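PDB 3IAL: prolyl-tRNA synthetase from Giardia lamblia ATCC 50803, which probably catalyses the ATP-dependent attachment of L-proline to tRNA(Pro), releasing AMP and diphosphate and working through a prolyl-adenylate intermediate. Local coordinates for residues B[55-60]-B[297-302]; B[74-79]-B[146-151]; B[202-207]-B[282-287]; B[247-252]-B[264-269]. One frame throughout, in Å; residues are numbered along the deposited sequence.

Interaction 1: residues B[55-60]-B[297-302]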
loop_
_atom_site.group_PDB
_atom_site.type_symbol
_atom_site.label_atom_id
_atom_site.label_comp_id
_atom_site.label_asym_id
_atom_site.label_seq_id
_atom_site.Cartn_x
_atom_site.Cartn_y
_atom_site.Cartn_z
ATOM N N PHE B 55 -8.797 -8.669 -1.864
ATOM C CA PHE B 55 -7.691 -7.732 -1.625
ATOM C C PHE B 55 -8.151 -6.407 -1.014
ATOM O O PHE B 55 -7.416 -5.803 -0.240
ATOM C CB PHE B 55 -6.860 -7.428 -2.873
ATOM C CG PHE B 55 -5.588 -6.691 -2.551
ATOM C CD1 PHE B 55 -4.567 -7.334 -1.867
ATOM C CD2 PHE B 55 -5.445 -5.341 -2.848
ATOM C CE1 PHE B 55 -3.396 -6.654 -1.524
ATOM C CE2 PHE B 55 -4.267 -4.657 -2.515
ATOM C CZ PHE B 55 -3.247 -5.318 -1.859
ATOM N N PHE B 56 -9.354 -5.952 -1.358
ATOM C CA PHE B 56 -9.885 -4.729 -0.760
ATOM C C PHE B 56 -9.919 -4.813 0.776
ATOM O O PHE B 56 -9.643 -3.830 1.459
ATOM C CB PHE B 56 -11.288 -4.396 -1.282
ATOM C CG PHE B 56 -11.882 -3.200 -0.617
ATOM C CD1 PHE B 56 -11.785 -1.952 -1.204
ATOM C CD2 PHE B 56 -12.456 -3.304 0.643
ATOM C CE1 PHE B 56 -12.284 -0.835 -0.572
ATOM C CE2 PHE B 56 -12.958 -2.185 1.283
ATOM C CZ PHE B 56 -12.870 -0.947 0.672
ATOM N N MET B 57 -10.268 -5.987 1.298
ATOM C CA MET B 57 -10.360 -6.210 2.746
ATOM C C MET B 57 -8.981 -6.159 3.407
ATOM O O MET B 57 -8.806 -5.529 4.446
ATOM C CB MET B 57 -10.995 -7.567 3.029
ATOM C CG MET B 57 -12.384 -7.783 2.383
ATOM S SD MET B 57 -12.937 -9.494 2.495
ATOM C CE MET B 57 -14.405 -9.454 1.422
ATOM N N GLU B 58 -8.014 -6.827 2.786
ATOM C CA GLU B 58 -6.638 -6.892 3.284
ATOM C C GLU B 58 -6.013 -5.513 3.288
ATOM O O GLU B 58 -5.379 -5.105 4.265
ATOM C CB GLU B 58 -5.796 -7.824 2.399
ATOM C CG GLU B 58 -4.316 -7.895 2.776
ATOM C CD GLU B 58 -4.060 -8.576 4.108
ATOM O OE1 GLU B 58 -4.995 -9.189 4.683
ATOM O OE2 GLU B 58 -2.901 -8.508 4.570
ATOM N N ASN B 59 -6.191 -4.806 2.180
ATOM C CA ASN B 59 -5.657 -3.464 2.038
ATOM C C ASN B 59 -6.271 -2.519 3.065
ATOM O O ASN B 59 -5.574 -1.678 3.630
ATOM C CB ASN B 59 -5.916 -2.943 0.635
ATOM C CG ASN B 59 -5.115 -1.701 0.319
ATOM O OD1 ASN B 59 -5.675 -0.671 -0.047
ATOM N ND2 ASN B 59 -3.797 -1.788 0.467
ATOM N N ALA B 60 -7.567 -2.682 3.329
ATOM C CA ALA B 60 -8.256 -1.851 4.317
ATOM C C ALA B 60 -7.711 -2.097 5.716
ATOM O O ALA B 60 -7.521 -1.155 6.485
ATOM C CB ALA B 60 -9.756 -2.100 4.275
ATOM N N ILE B 297 -14.029 -3.470 6.249
ATOM C CA ILE B 297 -13.559 -4.311 5.149
ATOM C C ILE B 297 -14.625 -4.654 4.117
ATOM O O ILE B 297 -14.387 -5.491 3.268
ATOM C CB ILE B 297 -12.909 -5.624 5.671
ATOM C CG1 ILE B 297 -13.906 -6.452 6.509
ATOM C CG2 ILE B 297 -11.653 -5.296 6.459
ATOM C CD1 ILE B 297 -13.483 -7.927 6.747
ATOM N N ALA B 298 -15.789 -4.014 4.175
ATOM C CA ALA B 298 -16.817 -4.234 3.159
ATOM C C ALA B 298 -16.488 -3.381 1.935
ATOM O O ALA B 298 -16.503 -2.149 2.027
ATOM C CB ALA B 298 -18.202 -3.863 3.701
ATOM N N PRO B 299 -16.182 -4.018 0.789
ATOM C CA PRO B 299 -15.978 -3.200 -0.418
ATOM C C PRO B 299 -17.210 -2.360 -0.786
ATOM O O PRO B 299 -17.064 -1.276 -1.344
ATOM C CB PRO B 299 -15.665 -4.244 -1.500
ATOM C CG PRO B 299 -15.074 -5.378 -0.751
ATOM C CD PRO B 299 -15.894 -5.438 0.522
ATOM N N ILE B 300 -18.401 -2.864 -0.455
ATOM C CA ILE B 300 -19.652 -2.127 -0.589
ATOM C C ILE B 300 -20.374 -2.168 0.753
ATOM O O ILE B 300 -20.790 -3.232 1.196
ATOM C CB ILE B 300 -20.547 -2.776 -1.672
ATOM C CG1 ILE B 300 -19.970 -2.519 -3.066
ATOM C CG2 ILE B 300 -21.983 -2.256 -1.594
ATOM C CD1 ILE B 300 -20.474 -3.503 -4.112
ATOM N N HIS B 301 -20.504 -1.023 1.416
ATOM C CA HIS B 301 -21.256 -0.954 2.672
ATOM C C HIS B 301 -22.740 -1.239 2.446
ATOM O O HIS B 301 -23.396 -1.858 3.279
ATOM C CB HIS B 301 -21.162 0.436 3.297
ATOM C CG HIS B 301 -19.822 0.776 3.864
ATOM N ND1 HIS B 301 -19.111 1.888 3.467
ATOM C CD2 HIS B 301 -19.078 0.177 4.823
ATOM C CE1 HIS B 301 -17.981 1.951 4.145
ATOM N NE2 HIS B 301 -17.934 0.924 4.973
ATOM N N VAL B 302 -23.263 -0.748 1.326
ATOM C CA VAL B 302 -24.702 -0.726 1.070
ATOM C C VAL B 302 -24.998 -1.029 -0.394
ATOM O O VAL B 302 -24.434 -0.409 -1.287
ATOM C CB VAL B 302 -25.301 0.656 1.384
ATOM C CG1 VAL B 302 -26.789 0.693 1.031
ATOM C CG2 VAL B 302 -25.081 1.025 2.847
#

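Interaction 2: residues B[74-79]-B[146-151]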
loop_
_atom_site.group_PDB
_atom_site.type_symbol
_atom_site.label_atom_id
_atom_site.label_comp_id
_atom_site.label_asym_id
_atom_site.label_seq_id
_atom_site.Cartn_x
_atom_site.Cartn_y
_atom_site.Cartn_z
ATOM N N ILE B 74 5.019 6.106 14.559
ATOM C CA ILE B 74 5.773 5.062 13.859
ATOM C C ILE B 74 5.645 5.316 12.363
ATOM O O ILE B 74 4.532 5.330 11.836
ATOM C CB ILE B 74 5.271 3.660 14.198
ATOM C CG1 ILE B 74 5.157 3.484 15.719
ATOM C CG2 ILE B 74 6.225 2.590 13.583
ATOM C CD1 ILE B 74 4.530 2.142 16.158
ATOM N N SER B 75 6.781 5.537 11.692
ATOM C CA SER B 75 6.777 6.037 10.310
ATOM C C SER B 75 6.878 4.896 9.311
ATOM O O SER B 75 7.629 3.940 9.510
ATOM C CB SER B 75 7.930 7.013 10.079
ATOM O OG SER B 75 7.740 8.213 10.791
ATOM N N GLN B 76 6.122 4.998 8.233
ATOM C CA GLN B 76 6.112 3.947 7.243
ATOM C C GLN B 76 7.350 4.057 6.366
ATOM O O GLN B 76 7.779 5.156 6.018
ATOM C CB GLN B 76 4.849 3.984 6.379
ATOM C CG GLN B 76 4.652 2.645 5.633
ATOM C CD GLN B 76 3.279 2.489 5.005
ATOM O OE1 GLN B 76 2.415 3.335 5.170
ATOM N NE2 GLN B 76 3.083 1.403 4.271
ATOM N N ILE B 77 7.925 2.904 6.042
ATOM C CA ILE B 77 9.070 2.815 5.166
ATOM C C ILE B 77 8.911 1.590 4.282
ATOM O O ILE B 77 7.923 0.857 4.399
ATOM C CB ILE B 77 10.384 2.680 5.980
ATOM C CG1 ILE B 77 10.419 1.365 6.767
ATOM C CG2 ILE B 77 10.554 3.865 6.921
ATOM C CD1 ILE B 77 11.738 1.134 7.467
ATOM N N LEU B 78 9.879 1.366 3.397
ATOM C CA LEU B 78 9.953 0.096 2.668
ATOM C C LEU B 78 11.395 -0.337 2.419
ATOM O O LEU B 78 12.202 0.426 1.861
ATOM C CB LEU B 78 9.195 0.167 1.338
ATOM C CG LEU B 78 9.112 -1.152 0.541
ATOM C CD1 LEU B 78 8.388 -2.218 1.355
ATOM C CD2 LEU B 78 8.409 -0.954 -0.790
ATOM N N PHE B 79 11.687 -1.571 2.837
ATOM C CA PHE B 79 12.959 -2.224 2.607
ATOM C C PHE B 79 12.845 -3.111 1.372
ATOM O O PHE B 79 11.738 -3.499 1.000
ATOM C CB PHE B 79 13.354 -3.087 3.818
ATOM C CG PHE B 79 14.239 -2.381 4.807
ATOM C CD1 PHE B 79 13.754 -1.332 5.566
ATOM C CD2 PHE B 79 15.562 -2.763 4.964
ATOM C CE1 PHE B 79 14.573 -0.670 6.473
ATOM C CE2 PHE B 79 16.378 -2.117 5.868
ATOM C CZ PHE B 79 15.884 -1.063 6.624
ATOM N N HIS B 146 7.753 1.049 10.301
ATOM C CA HIS B 146 6.973 -0.122 9.953
ATOM C C HIS B 146 6.850 -0.193 8.445
ATOM O O HIS B 146 7.023 0.816 7.765
ATOM C CB HIS B 146 5.585 -0.075 10.597
ATOM C CG HIS B 146 4.702 0.988 10.041
ATOM N ND1 HIS B 146 3.790 0.744 9.035
ATOM C CD2 HIS B 146 4.603 2.304 10.331
ATOM C CE1 HIS B 146 3.159 1.866 8.739
ATOM N NE2 HIS B 146 3.640 2.830 9.503
ATOM N N GLN B 147 6.563 -1.385 7.933
ATOM C CA GLN B 147 6.342 -1.578 6.511
ATOM C C GLN B 147 5.263 -2.620 6.256
ATOM O O GLN B 147 5.118 -3.578 7.005
ATOM C CB GLN B 147 7.626 -1.981 5.802
ATOM C CG GLN B 147 8.191 -3.330 6.207
ATOM C CD GLN B 147 9.478 -3.638 5.474
ATOM O OE1 GLN B 147 10.016 -2.781 4.770
ATOM N NE2 GLN B 147 9.989 -4.864 5.644
ATOM N N THR B 148 4.508 -2.394 5.192
ATOM C CA THR B 148 3.486 -3.311 4.732
ATOM C C THR B 148 4.078 -3.925 3.491
ATOM O O THR B 148 4.469 -3.208 2.576
ATOM C CB THR B 148 2.201 -2.566 4.367
ATOM O OG1 THR B 148 1.640 -2.005 5.556
ATOM C CG2 THR B 148 1.197 -3.503 3.687
ATOM N N CYS B 149 4.169 -5.243 3.472
ATOM C CA CYS B 149 4.856 -5.936 2.388
ATOM C C CYS B 149 4.529 -7.416 2.483
ATOM O O CYS B 149 3.706 -7.821 3.305
ATOM C CB CYS B 149 6.374 -5.727 2.487
ATOM S SG CYS B 149 7.157 -6.536 3.939
ATOM N N THR B 150 5.181 -8.223 1.655
ATOM C CA THR B 150 5.064 -9.663 1.776
ATOM C C THR B 150 6.387 -10.229 2.277
ATOM O O THR B 150 7.461 -9.657 2.019
ATOM C CB THR B 150 4.596 -10.331 0.464
ATOM O OG1 THR B 150 5.662 -10.388 -0.494
ATOM C CG2 THR B 150 3.416 -9.576 -0.120
ATOM N N ILE B 151 6.284 -11.317 3.040
ATOM C CA ILE B 151 7.432 -12.110 3.473
ATOM C C ILE B 151 7.260 -13.518 2.905
ATOM O O ILE B 151 6.191 -13.842 2.362
ATOM C CB ILE B 151 7.564 -12.155 5.014
ATOM C CG1 ILE B 151 6.234 -12.550 5.674
ATOM C CG2 ILE B 151 8.055 -10.802 5.545
ATOM C CD1 ILE B 151 6.397 -13.096 7.106
HETATM O O HOH W 1 5.425 -0.006 3.574
#

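Interaction 3: residues B[202-207]-B[282-287]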
loop_
_atom_site.group_PDB
_atom_site.type_symbol
_atom_site.label_atom_id
_atom_site.label_comp_id
_atom_site.label_asym_id
_atom_site.label_seq_id
_atom_site.Cartn_x
_atom_site.Cartn_y
_atom_site.Cartn_z
ATOM N N LEU B 202 -12.905 -4.575 13.548
ATOM C CA LEU B 202 -13.284 -5.894 13.017
ATOM C C LEU B 202 -14.173 -6.698 13.947
ATOM O O LEU B 202 -14.532 -7.825 13.627
ATOM C CB LEU B 202 -12.049 -6.715 12.629
ATOM C CG LEU B 202 -11.205 -6.077 11.531
ATOM C CD1 LEU B 202 -9.942 -6.910 11.322
ATOM C CD2 LEU B 202 -12.006 -5.908 10.231
ATOM N N CYS B 203 -14.539 -6.113 15.086
ATOM C CA CYS B 203 -15.543 -6.688 15.983
ATOM C C CYS B 203 -15.278 -8.108 16.473
ATOM O O CYS B 203 -16.223 -8.874 16.660
ATOM C CB CYS B 203 -16.919 -6.646 15.312
ATOM S SG CYS B 203 -17.411 -5.014 14.782
ATOM N N PHE B 204 -14.014 -8.469 16.688
ATOM C CA PHE B 204 -13.689 -9.757 17.324
ATOM C C PHE B 204 -12.627 -9.611 18.420
ATOM O O PHE B 204 -12.047 -8.544 18.603
ATOM C CB PHE B 204 -13.303 -10.826 16.284
ATOM C CG PHE B 204 -11.936 -10.638 15.674
ATOM C CD1 PHE B 204 -10.806 -11.141 16.303
ATOM C CD2 PHE B 204 -11.785 -9.971 14.461
ATOM C CE1 PHE B 204 -9.540 -10.976 15.740
ATOM C CE2 PHE B 204 -10.518 -9.796 13.894
ATOM C CZ PHE B 204 -9.400 -10.299 14.531
ATOM N N LYS B 205 -12.403 -10.696 19.147
ATOM C CA LYS B 205 -11.561 -10.706 20.331
ATOM C C LYS B 205 -10.528 -11.820 20.212
ATOM O O LYS B 205 -10.784 -12.850 19.597
ATOM C CB LYS B 205 -12.443 -10.962 21.562
ATOM C CG LYS B 205 -11.765 -10.713 22.878
ATOM C CD LYS B 205 -12.690 -10.987 24.034
ATOM C CE LYS B 205 -11.919 -11.003 25.353
ATOM N NZ LYS B 205 -12.824 -11.270 26.522
ATOM N N GLY B 206 -9.368 -11.609 20.818
ATOM C CA GLY B 206 -8.342 -12.633 20.914
ATOM C C GLY B 206 -7.862 -12.738 22.345
ATOM O O GLY B 206 -8.020 -11.798 23.118
ATOM N N GLN B 207 -7.275 -13.880 22.701
ATOM C CA GLN B 207 -6.670 -14.043 24.026
ATOM C C GLN B 207 -5.247 -13.494 24.040
ATOM O O GLN B 207 -4.356 -14.046 23.391
ATOM C CB GLN B 207 -6.651 -15.515 24.450
ATOM C CG GLN B 207 -6.078 -15.743 25.848
ATOM C CD GLN B 207 -6.894 -15.067 26.942
ATOM O OE1 GLN B 207 -8.098 -15.286 27.057
ATOM N NE2 GLN B 207 -6.236 -14.253 27.759
ATOM N N LEU B 282 -13.362 -12.819 8.932
ATOM C CA LEU B 282 -14.268 -13.500 8.005
ATOM C C LEU B 282 -14.854 -14.745 8.661
ATOM O O LEU B 282 -16.046 -15.017 8.537
ATOM C CB LEU B 282 -13.561 -13.875 6.705
ATOM C CG LEU B 282 -12.978 -12.732 5.855
ATOM C CD1 LEU B 282 -12.415 -13.316 4.582
ATOM C CD2 LEU B 282 -13.981 -11.623 5.536
ATOM N N SER B 283 -14.004 -15.475 9.375
ATOM C CA SER B 283 -14.350 -16.795 9.887
ATOM C C SER B 283 -15.316 -16.714 11.061
ATOM O O SER B 283 -16.264 -17.503 11.157
ATOM C CB SER B 283 -13.083 -17.546 10.302
ATOM O OG SER B 283 -12.264 -17.852 9.173
ATOM N N ILE B 284 -15.067 -15.754 11.945
ATOM C CA ILE B 284 -15.832 -15.611 13.170
ATOM C C ILE B 284 -17.236 -15.063 12.908
ATOM O O ILE B 284 -18.206 -15.525 13.511
ATOM C CB ILE B 284 -15.101 -14.718 14.178
ATOM C CG1 ILE B 284 -13.813 -15.413 14.643
ATOM C CG2 ILE B 284 -16.015 -14.411 15.363
ATOM C CD1 ILE B 284 -12.917 -14.576 15.534
ATOM N N HIS B 285 -17.338 -14.099 11.999
ATOM C CA HIS B 285 -18.616 -13.465 11.687
ATOM C C HIS B 285 -19.433 -14.216 10.643
ATOM O O HIS B 285 -20.629 -14.019 10.562
ATOM C CB HIS B 285 -18.389 -12.028 11.208
ATOM C CG HIS B 285 -17.702 -11.170 12.220
ATOM N ND1 HIS B 285 -18.159 -11.051 13.516
ATOM C CD2 HIS B 285 -16.603 -10.385 12.132
ATOM C CE1 HIS B 285 -17.370 -10.233 14.181
ATOM N NE2 HIS B 285 -16.413 -9.820 13.367
ATOM N N GLY B 286 -18.785 -15.047 9.829
ATOM C CA GLY B 286 -19.475 -15.792 8.775
ATOM C C GLY B 286 -20.649 -16.628 9.279
ATOM O O GLY B 286 -20.692 -17.018 10.444
ATOM N N ASP B 287 -21.614 -16.877 8.397
ATOM C CA ASP B 287 -22.755 -17.742 8.710
ATOM C C ASP B 287 -23.071 -18.619 7.501
ATOM O O ASP B 287 -22.284 -18.669 6.547
ATOM C CB ASP B 287 -23.982 -16.914 9.150
ATOM C CG ASP B 287 -24.579 -16.087 8.018
ATOM O OD1 ASP B 287 -24.241 -16.332 6.845
ATOM O OD2 ASP B 287 -25.373 -15.165 8.305
#

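Interaction 4: residues B[247-252]-B[264-269]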
loop_
_atom_site.group_PDB
_atom_site.type_symbol
_atom_site.label_atom_id
_atom_site.label_comp_id
_atom_site.label_asym_id
_atom_site.label_seq_id
_atom_site.Cartn_x
_atom_site.Cartn_y
_atom_site.Cartn_z
ATOM N N ARG B 247 19.853 -8.048 22.480
ATOM C CA ARG B 247 20.549 -9.134 21.775
ATOM C C ARG B 247 20.919 -8.789 20.339
ATOM O O ARG B 247 22.072 -8.966 19.928
ATOM C CB ARG B 247 19.706 -10.420 21.792
ATOM C CG ARG B 247 19.765 -11.184 23.110
ATOM C CD ARG B 247 18.576 -12.142 23.294
ATOM N NE ARG B 247 18.537 -13.221 22.303
ATOM C CZ ARG B 247 19.330 -14.293 22.301
ATOM N NH1 ARG B 247 19.190 -15.207 21.346
ATOM N NH2 ARG B 247 20.270 -14.463 23.232
ATOM N N PHE B 248 19.940 -8.311 19.578
ATOM C CA PHE B 248 20.157 -7.919 18.183
ATOM C C PHE B 248 21.060 -6.685 18.064
ATOM O O PHE B 248 21.831 -6.567 17.107
ATOM C CB PHE B 248 18.822 -7.657 17.475
ATOM C CG PHE B 248 18.125 -8.902 16.982
ATOM C CD1 PHE B 248 18.414 -9.423 15.731
ATOM C CD2 PHE B 248 17.169 -9.532 17.752
ATOM C CE1 PHE B 248 17.772 -10.553 15.261
ATOM C CE2 PHE B 248 16.521 -10.656 17.295
ATOM C CZ PHE B 248 16.812 -11.164 16.044
ATOM N N SER B 249 20.970 -5.773 19.031
ATOM C CA SER B 249 21.803 -4.572 19.038
ATOM C C SER B 249 23.280 -4.914 19.187
ATOM O O SER B 249 24.147 -4.264 18.589
ATOM C CB SER B 249 21.388 -3.632 20.173
ATOM O OG SER B 249 20.037 -3.240 20.050
ATOM N N SER B 250 23.569 -5.921 20.002
ATOM C CA SER B 250 24.943 -6.415 20.137
ATOM C C SER B 250 25.388 -7.124 18.863
ATOM O O SER B 250 26.485 -6.901 18.375
ATOM C CB SER B 250 25.060 -7.377 21.317
ATOM O OG SER B 250 26.405 -7.799 21.468
ATOM N N THR B 251 24.522 -7.974 18.321
ATOM C CA THR B 251 24.862 -8.749 17.128
ATOM C C THR B 251 25.079 -7.836 15.925
ATOM O O THR B 251 26.037 -8.009 15.186
ATOM C CB THR B 251 23.773 -9.791 16.803
ATOM O OG1 THR B 251 23.537 -10.606 17.956
ATOM C CG2 THR B 251 24.195 -10.677 15.633
ATOM N N PHE B 252 24.212 -6.844 15.750
ATOM C CA PHE B 252 24.311 -5.946 14.587
ATOM C C PHE B 252 25.051 -4.637 14.882
ATOM O O PHE B 252 25.085 -3.734 14.045
ATOM C CB PHE B 252 22.913 -5.722 13.987
ATOM C CG PHE B 252 22.342 -6.967 13.378
ATOM C CD1 PHE B 252 22.631 -7.299 12.066
ATOM C CD2 PHE B 252 21.589 -7.852 14.134
ATOM C CE1 PHE B 252 22.144 -8.465 11.503
ATOM C CE2 PHE B 252 21.102 -9.027 13.573
ATOM C CZ PHE B 252 21.381 -9.330 12.258
ATOM N N VAL B 264 26.026 2.896 24.385
ATOM C CA VAL B 264 24.987 2.011 24.923
ATOM C C VAL B 264 24.252 1.233 23.825
ATOM O O VAL B 264 24.000 1.754 22.734
ATOM C CB VAL B 264 23.922 2.817 25.726
ATOM C CG1 VAL B 264 22.898 1.876 26.379
ATOM C CG2 VAL B 264 24.582 3.698 26.780
ATOM N N HIS B 265 23.906 -0.014 24.129
ATOM C CA HIS B 265 23.096 -0.831 23.238
ATOM C C HIS B 265 21.634 -0.489 23.476
ATOM O O HIS B 265 21.139 -0.678 24.584
ATOM C CB HIS B 265 23.308 -2.321 23.501
ATOM C CG HIS B 265 24.556 -2.874 22.889
ATOM N ND1 HIS B 265 24.874 -2.695 21.560
ATOM C CD2 HIS B 265 25.553 -3.620 23.419
ATOM C CE1 HIS B 265 26.023 -3.293 21.301
ATOM N NE2 HIS B 265 26.454 -3.865 22.412
ATOM N N PRO B 266 20.939 0.015 22.442
ATOM C CA PRO B 266 19.527 0.300 22.616
ATOM C C PRO B 266 18.707 -0.984 22.635
ATOM O O PRO B 266 19.176 -2.042 22.215
ATOM C CB PRO B 266 19.185 1.138 21.381
ATOM C CG PRO B 266 20.130 0.662 20.329
ATOM C CD PRO B 266 21.360 0.145 21.036
ATOM N N TYR B 267 17.487 -0.875 23.139
ATOM C CA TYR B 267 16.539 -1.977 23.145
ATOM C C TYR B 267 15.796 -2.015 21.822
ATOM O O TYR B 267 15.572 -0.968 21.215
ATOM C CB TYR B 267 15.545 -1.802 24.296
ATOM C CG TYR B 267 16.035 -2.383 25.604
ATOM C CD1 TYR B 267 17.125 -1.836 26.270
ATOM C CD2 TYR B 267 15.403 -3.483 26.174
ATOM C CE1 TYR B 267 17.579 -2.373 27.478
ATOM C CE2 TYR B 267 15.843 -4.020 27.371
ATOM C CZ TYR B 267 16.930 -3.464 28.020
ATOM O OH TYR B 267 17.355 -4.014 29.209
ATOM N N LEU B 268 15.417 -3.216 21.378
ATOM C CA LEU B 268 14.604 -3.380 20.169
ATOM C C LEU B 268 13.248 -4.041 20.465
ATOM O O LEU B 268 13.158 -4.967 21.276
ATOM C CB LEU B 268 15.366 -4.197 19.121
ATOM C CG LEU B 268 16.633 -3.563 18.525
ATOM C CD1 LEU B 268 17.382 -4.587 17.684
ATOM C CD2 LEU B 268 16.339 -2.296 17.712
ATOM N N THR B 269 12.204 -3.557 19.800
ATOM C CA THR B 269 10.898 -4.201 19.826
ATOM C C THR B 269 10.353 -4.365 18.402
ATOM O O THR B 269 10.794 -3.681 17.469
ATOM C CB THR B 269 9.882 -3.422 20.705
ATOM O OG1 THR B 269 9.564 -2.156 20.105
ATOM C CG2 THR B 269 10.450 -3.190 22.117
#

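Interaction 1: residues B[55-60]-B[297-302]
Ala-298 O is held by one hydrogen bond, from Arg-339 NH2, and Phe-56 CE2 lies 3.6 Å from that oxygen. Everything else between helix residues 55-60 and segment 297-302 is van der Waals contact. Phe-56 has CG anti to the backbone N (chi1 176°), which swings the ring out over Pro-299. Pro-299 CA sits over one face, 3.8 Å from the centroid of the Phe-56 ring and 20° off its normal, a CH-pi contact shifted toward the rim. The proline ring follows along the same side, its CG 3.6 Å from Phe-56 CD2. Ile-297 O, by contrast, lies at the edge of the aromatic ring, near its plane.

One helix position on, Met-57 and Ile-297 cross at about a right angle. Their CB atoms are 3.8 Å apart, and Met-57 CG comes to 3.2 Å from Ile-297 O, a close approach. The extended thioether then carries CE toward Pro-299 CD. Ile-297 holds CG1 in the crowded position between its backbone N and carbonyl carbon (chi1 59°), leaving CG2 directed at the helix backbone, 3.5 Å from Met-57 O and 4.3 Å from Ala-60 CB.

Helix 52-71 corresponds to the long motif 1 helix of class II synthetases, and 297-302 is the link from helix 276-285 to the anticodon-binding domain. Leu-278 and Leu-282 of helix 276-285 pack on both Met-57 and Ile-297, and Val-302 then opens strand 302-307, beside strands 340-342 and 364-369.

Interaction 2: residues B[74-79]-B[146-151]
Strand 75-76 of class II motif 1 runs parallel beside strand 143-152, the first strand of motif 2, with Gln-76 facing His-146 as the bridge pair. The backbone of His-146 supplies both bonds to the residues flanking Gln-76: its N donates to Ser-75 O at 3.0 Å from above the carbonyl plane, and its O accepts from Ile-77 N at 2.9 Å, nearly along the C=O axis. The side chains of Gln-76 and His-146 share one face of the sheet. Gln-76 CA stands over a face of the imidazole, 3.8 Å from the His-146 ring centroid, a CH-pi contact. The extended glutamine runs on past the CE1 corner of the ring, its CG 3.5 Å from His-146 CE1 and its amide plane turned 28° from the imidazole, while Ile-74 O lies at the ring edge. Gln-147 has CG in the crowded position between backbone N and carbonyl carbon (chi1 65°) and is extended beyond it, so that its OE1 takes Phe-79 N at 2.8 Å in a fairly straight bond (160° at the hydrogen).

In the second shell, Asn-171 bonds His-146 ND1, Glu-172 bonds Gln-147 NE2, and Glu-66 and Asn-171 both hold Thr-148 OG1. Segment 74-79 also lies at the dimer interface: Leu-78 makes backbone hydrogen bonds with the second subunit, whose Phe-55 packs on Gln-76 and Leu-78.

Where the backbones diverge, a water bridges them with three bonds: it accepts from Gln-76 NE2 (2.8 Å) and Thr-148 N (3.0 Å), and donates to Ile-77 O (2.8 Å).

Interaction 3: residues B[202-207]-B[282-287]
Two helix ends meet here: residues 202-207 leave helix 180-201, and residues 282-285 close helix 276-285. The polar link is one bond, from His-285 NE2 to Leu-202 O, 2.8 Å long and close to straight (163° at the hydrogen). The donor lies in the plane of the Leu-202 carbonyl, and the oxygen lies nearly in the plane of the imidazole, so the N-H points at the oxygen within the ring plane. His-285 reaches it with CG anti to its own carbonyl carbon (chi1 -60°). Cys-203 O also comes to the ring edge, 3.1 Å from His-285 CE1, and the NE2 hydrogen is badly angled for it. The bond to Leu-202 O places the proton on NE2; the second carbonyl, Cys-203 O near CE1, may polarise the ring further.

Helix 276-285 is the motif 3 helix of the class II catalytic core, following strand 263-274; Gly-286 leaves helical geometry, its N making a weak bond to Leu-282 O. Helix 180-201 ends in turn where Cys-203 adopts a positive phi of 56°. Cys-203 CB lies 3.8 Å from His-285 NE2.

The apolar half of the contact is Ile-284 against Phe-204, crossing at about a right angle: Ile-284 CD1 touches Phe-204 CB at 3.8 Å and lies oblique to the ring. Phe-204 CG occupies the crowded position between backbone N and carbonyl carbon, and its ring runs on to Cys-280 and Ala-281 of the motif 3 helix and to the ring of Phe-198. Ile-284 also meets Ala-432 of helix 416-438.

Interaction 4: residues B[247-252]-B[264-269]
Among the hydrogen bonds, one joins the short helix 247-251 to segment 264-269: Ser-249 OG donates to Pro-266 O at 2.6 Å, a short bond that approaches from above the carbonyl plane rather than along a lone pair. Ser-249 carries OG anti to its carbonyl carbon (chi1 -59°), which points the hydroxyl at Pro-266 O. Within the helix, Arg-247 O is held twice by one residue, from Thr-251 N at 3.1 Å and from Thr-251 OG1 at 3.0 Å. His-265 ND1 is 3.4 Å from Ser-249 O, but the angle is poor; its hydrogen-bond partner is Ile-254 O.

The flat-group contact is CH-pi. Ser-250 CA sits over one face of the His-265 imidazole, 3.9 Å from the ring centroid and 28° off its normal. The ring thus lies against the helix backbone, and Ser-250 CB closes on its NE2 at 3.9 Å.

Apolar contact is concentrated on Leu-268, whose CD1 meets Phe-248 CB at 3.4 Å, tight for two carbons. The same leucine branch passes close to Ser-249 OG, so the hydroxyl is flanked by hydrocarbon, as the ring carbons of Pro-266 also approach it.

Strand 263-274, which includes Leu-268, is the motif 3 strand of the class II core, set between strands 167-177 and 235-245. Leu-268 extends from it to Tyr-128 and Phe-131 of helix 124-134, and Phe-248 packs edge-to-face with Tyr-128 and His-94, so the helix 247-251 lies against both helix 124-134 and the start of the strand.

How the interactions relate
The first segments of interactions 1 and 2 follow one another along motif 1, helix 52-71 then strand 75-76, nearest atoms of the contacts about 6 Å apart. Interaction 1 touches interaction 3: Ile-297 CG2 meets Leu-202 CD2 at 3.8 Å, and Met-57 SD meets Leu-282 CD2 at 3.9 Å, so the motif 1 and motif 3 helices share one apolar core. Interactions 2 and 4 reach the same catalytic sheet, centres about 20 Å apart, and come near the bound prolyl-adenylate, the side chains of Gln-147 and Phe-248 each about 8 Å from it; that of Phe-204 in interaction 3 is about 10 Å from it. Interactions 1 and 4 lie on opposite sides of the chain's centre.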